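Local coordinates for protein KLLA0B12012p (Kluyveromyces lactis, PDB 6Y3P) that probably binds ATP through its C-terminal ATP-grasp domain, the part described here, and interacts with the mRNA decapping enzyme Dcp2, at residues A8-T13 / V35-S40; K47-Y52 / Q67-N72. All blocks are in the same frame, centred on the assembly; numbering follows the deposited sequence.

Contacts 1 and 2 flank the middle of one four-stranded parallel sheet, ordered 37-38, 8-12, 48-52, 69-71, so each pairs an inner strand with an outer one. Their centres lie about 9 Å apart, and the inner strands are themselves neighbours: Val11 N is 2.8 Å from Phe50 O, a probable hydrogen bond. Contact 1 is only partly buried; Ile10 meets Val35 with one branch and Val37 with the other, while Arg39 binds a sulfate beside Ser38. Contact 2 is the more deeply buried and adds aromatic and polar side chains to its backbone ladder, with a histidine-tyrosine hydrogen bond and an amide lying on a ring. Each closes a beta-alpha-beta unit, one after the other along the chain.

Contact 1: A8-T13 / V35-S40; sequences AQIVLT and VPVSRS. With SO4 (sulfate ion), chain E.
A parallel beta-alpha-beta unit, strand 8-12, helix 21-31 and strand 37-38, is closed here by its two strands. Ile10 makes two backbone hydrogen bonds. Ile10 N donates to Pro36 O at 3.0 Å. Ile10 O receives Ser38 N at 2.7 Å. Leu12 N then reaches Ser38 O at 2.7 Å, nearly straight at 168°. Val35 CG1, anti to its own backbone N, lies 3.6 Å from Ile10 CD1, the two side chains crossing at about a right angle. Ile10 CG2 meets Val37 CG2 more loosely, at 4.1 Å. An alanine at Ile10 would lose both of these branch contacts and would probably loosen the packing around Val35 and Val37. At the end of the short strand lies a sulfate, probably from the crystallisation liquor. Sulfate O1 accepts from Arg39 N at 2.8 Å. The Arg39 chain bends at chi3 (-58°), bringing its NE back to sulfate O1 for a second hydrogen bond of 3.2 Å. Ser38 OG lies 2.9 Å from sulfate O2. Beyond the pair, Ile10 packs on Phe28 and Leu12 on Tyr21 and Asn25 of helix 21-31, while Val11 hydrogen-bonds through its backbone to Phe50 and Tyr52 of strand 48-52.

Contact 2: K47-Y52 / Q67-N72; sequences KLTFHY and QLYHAN
Backbone hydrogen bonds set the parallel register of strands 48-52 and 69-71, whose axes cross at -24°. Thr49 N donates to Leu68 O at 2.8 Å, Thr49 O receives His70 N, and His51 N points almost straight (177°) at His70 O from above the carbonyl plane. The last rung, Asn72 N to His51 O, is weak. His70 folds its ring back along the backbone, CG anti to the carbonyl carbon, so that ND1 forms weak bonds to both Thr49 O and Leu68 O.

Among the polar side chains, His51 and Tyr69 run side by side on one face of the sheet, each with CG anti to its backbone N. Their rings meet rim to rim, with His51 ND1 and Tyr69 OH hydrogen-bonded at 2.8 Å. His51 NE2 bonds to Thr13 OG1 and Tyr69 OH also takes Asp59 N, so both ends of the buried imidazole are tied down.

Two ring contacts follow. The Asn72 amide lies stacked over a face of the Tyr52 ring, planes 20° apart, with ND2 3.3 Å from Tyr52 CE1 and CB in CH-pi contact; OD1 is held by Gly53 N. On the other face of the sheet, Phe50 turns the edge of its ring to His70, Phe50 CD1 lying 3.7 Å from His70 CB.

Apolar contact comes from Leu68, which lies along the start of strand 48-52, its CD2 3.9 Å from Leu48 CB.

Strand 48-52, helix 60-65 and strand 69-71 form a beta-alpha-beta unit whose parallel strands pair here; Leu63 of its helix covers Tyr69 and Ala71, Val375 and Phe367 of helix 357-375 meet Phe50 and Tyr52 respectively, and strand 8-12 continues the sheet beyond strand 48-52.

Contact 1: A8-T13 / V35-S40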
loop_
_atom_site.group_PDB
_atom_site.type_symbol
_atom_site.label_atom_id
_atom_site.label_comp_id
_atom_site.label_asym_id
_atom_site.label_seq_id
_atom_site.Cartn_x
_atom_site.Cartn_y
_atom_site.Cartn_z
ATOM N N ALA A 8 -12.669 -4.909 30.708
ATOM C CA ALA A 8 -12.443 -5.040 29.283
ATOM C C ALA A 8 -13.745 -5.072 28.474
ATOM O O ALA A 8 -14.778 -5.548 28.962
ATOM C CB ALA A 8 -11.641 -6.297 29.040
ATOM N N GLN A 9 -13.670 -4.567 27.225
ATOM C CA GLN A 9 -14.776 -4.450 26.277
ATOM C C GLN A 9 -14.238 -4.399 24.828
ATOM O O GLN A 9 -13.200 -3.789 24.596
ATOM C CB GLN A 9 -15.544 -3.170 26.626
ATOM C CG GLN A 9 -16.791 -2.896 25.823
ATOM C CD GLN A 9 -17.514 -1.733 26.438
ATOM O OE1 GLN A 9 -16.944 -0.650 26.660
ATOM N NE2 GLN A 9 -18.783 -1.951 26.754
ATOM N N ILE A 10 -14.934 -5.066 23.873
ATOM C CA ILE A 10 -14.618 -5.102 22.438
ATOM C C ILE A 10 -15.870 -4.640 21.690
ATOM O O ILE A 10 -16.922 -5.234 21.872
ATOM C CB ILE A 10 -14.098 -6.496 21.938
ATOM C CG1 ILE A 10 -12.648 -6.760 22.388
ATOM C CG2 ILE A 10 -14.180 -6.619 20.393
ATOM C CD1 ILE A 10 -12.240 -8.259 22.432
ATOM N N VAL A 11 -15.741 -3.602 20.836
ATOM C CA VAL A 11 -16.830 -3.015 20.038
ATOM C C VAL A 11 -16.555 -3.269 18.543
ATOM O O VAL A 11 -15.540 -2.818 18.016
ATOM C CB VAL A 11 -17.038 -1.493 20.335
ATOM C CG1 VAL A 11 -18.205 -0.926 19.539
ATOM C CG2 VAL A 11 -17.221 -1.216 21.825
ATOM N N LEU A 12 -17.454 -3.989 17.872
ATOM C CA LEU A 12 -17.349 -4.335 16.449
ATOM C C LEU A 12 -18.527 -3.707 15.715
ATOM O O LEU A 12 -19.597 -4.298 15.680
ATOM C CB LEU A 12 -17.338 -5.870 16.298
ATOM C CG LEU A 12 -17.017 -6.489 14.919
ATOM C CD1 LEU A 12 -15.670 -5.995 14.363
ATOM C CD2 LEU A 12 -17.009 -8.017 15.016
ATOM N N THR A 13 -18.332 -2.489 15.179
ATOM C CA THR A 13 -19.362 -1.676 14.498
ATOM C C THR A 13 -19.446 -1.926 12.985
ATOM O O THR A 13 -20.243 -1.291 12.285
ATOM C CB THR A 13 -19.184 -0.182 14.811
ATOM O OG1 THR A 13 -17.912 0.255 14.332
ATOM C CG2 THR A 13 -19.338 0.120 16.292
ATOM N N VAL A 35 -13.476 -11.299 27.176
ATOM C CA VAL A 35 -13.849 -9.938 26.799
ATOM C C VAL A 35 -15.153 -9.928 25.971
ATOM O O VAL A 35 -15.185 -10.519 24.889
ATOM C CB VAL A 35 -12.702 -9.160 26.128
ATOM C CG1 VAL A 35 -13.106 -7.721 25.878
ATOM C CG2 VAL A 35 -11.425 -9.231 26.965
ATOM N N PRO A 36 -16.235 -9.274 26.458
ATOM C CA PRO A 36 -17.492 -9.273 25.676
ATOM C C PRO A 36 -17.443 -8.449 24.379
ATOM O O PRO A 36 -16.822 -7.395 24.341
ATOM C CB PRO A 36 -18.531 -8.749 26.673
ATOM C CG PRO A 36 -17.740 -7.919 27.638
ATOM C CD PRO A 36 -16.377 -8.543 27.735
ATOM N N VAL A 37 -18.070 -8.959 23.309
ATOM C CA VAL A 37 -18.154 -8.280 22.003
ATOM C C VAL A 37 -19.509 -7.538 21.887
ATOM O O VAL A 37 -20.570 -8.126 22.111
ATOM C CB VAL A 37 -17.886 -9.233 20.812
ATOM C CG1 VAL A 37 -18.006 -8.508 19.473
ATOM C CG2 VAL A 37 -16.521 -9.892 20.937
ATOM N N SER A 38 -19.452 -6.239 21.593
ATOM C CA SER A 38 -20.611 -5.362 21.424
ATOM C C SER A 38 -20.575 -4.794 20.004
ATOM O O SER A 38 -19.493 -4.622 19.451
ATOM C CB SER A 38 -20.561 -4.223 22.430
ATOM O OG SER A 38 -21.680 -3.369 22.269
ATOM N N ARG A 39 -21.743 -4.533 19.405
ATOM C CA ARG A 39 -21.851 -3.993 18.046
ATOM C C ARG A 39 -22.191 -2.496 18.076
ATOM O O ARG A 39 -22.442 -1.880 17.037
ATOM C CB ARG A 39 -22.879 -4.798 17.236
ATOM C CG ARG A 39 -22.390 -6.205 16.861
ATOM C CD ARG A 39 -23.497 -7.124 16.359
ATOM N NE ARG A 39 -24.569 -7.281 17.350
ATOM C CZ ARG A 39 -25.556 -8.171 17.271
ATOM N NH1 ARG A 39 -25.613 -9.023 16.251
ATOM N NH2 ARG A 39 -26.483 -8.227 18.221
ATOM N N SER A 40 -22.170 -1.917 19.276
ATOM C CA SER A 40 -22.491 -0.513 19.505
ATOM C C SER A 40 -21.563 0.123 20.547
ATOM O O SER A 40 -21.392 -0.383 21.664
ATOM C CB SER A 40 -23.960 -0.355 19.916
ATOM O OG SER A 40 -24.305 0.990 20.216
HETATM S S SO4 E . -24.794 -5.648 20.896
HETATM O O1 SO4 E . -23.689 -6.351 20.252
HETATM O O2 SO4 E . -24.284 -4.528 21.695
HETATM O O3 SO4 E . -25.708 -5.095 19.879
HETATM O O4 SO4 E . -25.476 -6.630 21.754
#

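Contact 2: K47-Y52 / Q67-N72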
loop_
_atom_site.group_PDB
_atom_site.type_symbol
_atom_site.label_atom_id
_atom_site.label_comp_id
_atom_site.label_asym_id
_atom_site.label_seq_id
_atom_site.Cartn_x
_atom_site.Cartn_y
_atom_site.Cartn_z
ATOM N N LYS A 47 -13.983 1.915 30.573
ATOM C CA LYS A 47 -13.357 0.605 30.665
ATOM C C LYS A 47 -12.331 0.586 29.527
ATOM O O LYS A 47 -12.444 1.418 28.615
ATOM C CB LYS A 47 -14.414 -0.486 30.394
ATOM C CG LYS A 47 -15.441 -0.690 31.508
ATOM C CD LYS A 47 -16.655 -1.521 31.066
ATOM C CE LYS A 47 -16.460 -3.019 31.177
ATOM N NZ LYS A 47 -16.550 -3.501 32.585
ATOM N N LEU A 48 -11.334 -0.335 29.558
ATOM C CA LEU A 48 -10.428 -0.408 28.428
ATOM C C LEU A 48 -11.145 -1.161 27.314
ATOM O O LEU A 48 -11.780 -2.183 27.569
ATOM C CB LEU A 48 -8.986 -0.888 28.728
ATOM C CG LEU A 48 -8.704 -2.239 29.370
ATOM C CD1 LEU A 48 -8.885 -3.359 28.396
ATOM C CD2 LEU A 48 -7.253 -2.327 29.769
ATOM N N THR A 49 -11.194 -0.557 26.129
ATOM C CA THR A 49 -11.977 -1.101 25.014
ATOM C C THR A 49 -11.254 -1.096 23.683
ATOM O O THR A 49 -10.457 -0.207 23.396
ATOM C CB THR A 49 -13.400 -0.405 24.870
ATOM O OG1 THR A 49 -13.480 0.416 23.702
ATOM C CG2 THR A 49 -13.804 0.399 26.059
ATOM N N PHE A 50 -11.601 -2.062 22.847
ATOM C CA PHE A 50 -11.076 -2.141 21.502
ATOM C C PHE A 50 -12.223 -2.041 20.518
ATOM O O PHE A 50 -13.072 -2.929 20.456
ATOM C CB PHE A 50 -10.229 -3.403 21.266
ATOM C CG PHE A 50 -9.638 -3.418 19.878
ATOM C CD1 PHE A 50 -8.686 -2.483 19.504
ATOM C CD2 PHE A 50 -10.108 -4.300 18.917
ATOM C CE1 PHE A 50 -8.200 -2.442 18.199
ATOM C CE2 PHE A 50 -9.614 -4.261 17.614
ATOM C CZ PHE A 50 -8.660 -3.335 17.264
ATOM N N HIS A 51 -12.234 -0.957 19.758
ATOM C CA HIS A 51 -13.229 -0.672 18.743
ATOM C C HIS A 51 -12.655 -0.988 17.355
ATOM O O HIS A 51 -11.703 -0.346 16.893
ATOM C CB HIS A 51 -13.723 0.794 18.873
ATOM C CG HIS A 51 -14.755 1.259 17.873
ATOM N ND1 HIS A 51 -15.015 2.613 17.687
ATOM C CD2 HIS A 51 -15.568 0.548 17.050
ATOM C CE1 HIS A 51 -15.958 2.673 16.766
ATOM N NE2 HIS A 51 -16.319 1.458 16.349
ATOM N N TYR A 52 -13.189 -2.043 16.733
ATOM C CA TYR A 52 -12.838 -2.389 15.384
ATOM C C TYR A 52 -14.035 -1.914 14.562
ATOM O O TYR A 52 -15.154 -2.408 14.742
ATOM C CB TYR A 52 -12.564 -3.899 15.199
ATOM C CG TYR A 52 -11.835 -4.200 13.903
ATOM C CD1 TYR A 52 -12.465 -4.042 12.674
ATOM C CD2 TYR A 52 -10.498 -4.578 13.902
ATOM C CE1 TYR A 52 -11.788 -4.265 11.474
ATOM C CE2 TYR A 52 -9.817 -4.836 12.707
ATOM C CZ TYR A 52 -10.466 -4.665 11.492
ATOM O OH TYR A 52 -9.832 -4.896 10.288
ATOM N N GLN A 67 -7.036 7.091 26.888
ATOM C CA GLN A 67 -6.130 5.961 26.792
ATOM C C GLN A 67 -6.826 4.623 26.970
ATOM O O GLN A 67 -6.213 3.580 26.744
ATOM C CB GLN A 67 -4.940 6.136 27.737
ATOM C CG GLN A 67 -3.927 7.167 27.220
ATOM C CD GLN A 67 -3.589 7.003 25.748
ATOM O OE1 GLN A 67 -4.185 7.647 24.873
ATOM N NE2 GLN A 67 -2.636 6.128 25.444
ATOM N N LEU A 68 -8.125 4.654 27.319
ATOM C CA LEU A 68 -8.932 3.451 27.493
ATOM C C LEU A 68 -9.446 2.958 26.163
ATOM O O LEU A 68 -9.667 1.763 26.017
ATOM C CB LEU A 68 -10.112 3.730 28.443
ATOM C CG LEU A 68 -9.775 3.842 29.933
ATOM C CD1 LEU A 68 -11.017 4.168 30.761
ATOM C CD2 LEU A 68 -9.131 2.583 30.425
ATOM N N TYR A 69 -9.630 3.882 25.199
ATOM C CA TYR A 69 -10.169 3.627 23.861
ATOM C C TYR A 69 -9.090 3.238 22.862
ATOM O O TYR A 69 -8.154 3.992 22.619
ATOM C CB TYR A 69 -10.936 4.862 23.371
ATOM C CG TYR A 69 -11.510 4.751 21.970
ATOM C CD1 TYR A 69 -12.677 4.029 21.727
ATOM C CD2 TYR A 69 -10.950 5.458 20.911
ATOM C CE1 TYR A 69 -13.249 3.984 20.456
ATOM C CE2 TYR A 69 -11.508 5.416 19.635
ATOM C CZ TYR A 69 -12.666 4.690 19.414
ATOM O OH TYR A 69 -13.242 4.688 18.171
ATOM N N HIS A 70 -9.230 2.057 22.277
ATOM C CA HIS A 70 -8.321 1.537 21.255
ATOM C C HIS A 70 -9.127 1.329 20.019
ATOM O O HIS A 70 -10.285 0.936 20.094
ATOM C CB HIS A 70 -7.633 0.243 21.704
ATOM C CG HIS A 70 -6.880 0.386 22.994
ATOM N ND1 HIS A 70 -7.525 0.703 24.184
ATOM C CD2 HIS A 70 -5.564 0.212 23.249
ATOM C CE1 HIS A 70 -6.579 0.749 25.108
ATOM N NE2 HIS A 70 -5.386 0.445 24.599
ATOM N N ALA A 71 -8.562 1.695 18.894
ATOM C CA ALA A 71 -9.223 1.601 17.601
ATOM C C ALA A 71 -8.301 0.945 16.544
ATOM O O ALA A 71 -7.084 0.890 16.719
ATOM C CB ALA A 71 -9.677 2.989 17.153
ATOM N N ASN A 72 -8.896 0.470 15.445
ATOM C CA ASN A 72 -8.177 -0.153 14.335
ATOM C C ASN A 72 -7.743 0.897 13.282
ATOM O O ASN A 72 -7.844 0.672 12.081
ATOM C CB ASN A 72 -8.999 -1.294 13.715
ATOM C CG ASN A 72 -10.250 -0.849 13.005
ATOM O OD1 ASN A 72 -11.112 -0.197 13.579
ATOM N ND2 ASN A 72 -10.398 -1.235 11.747
#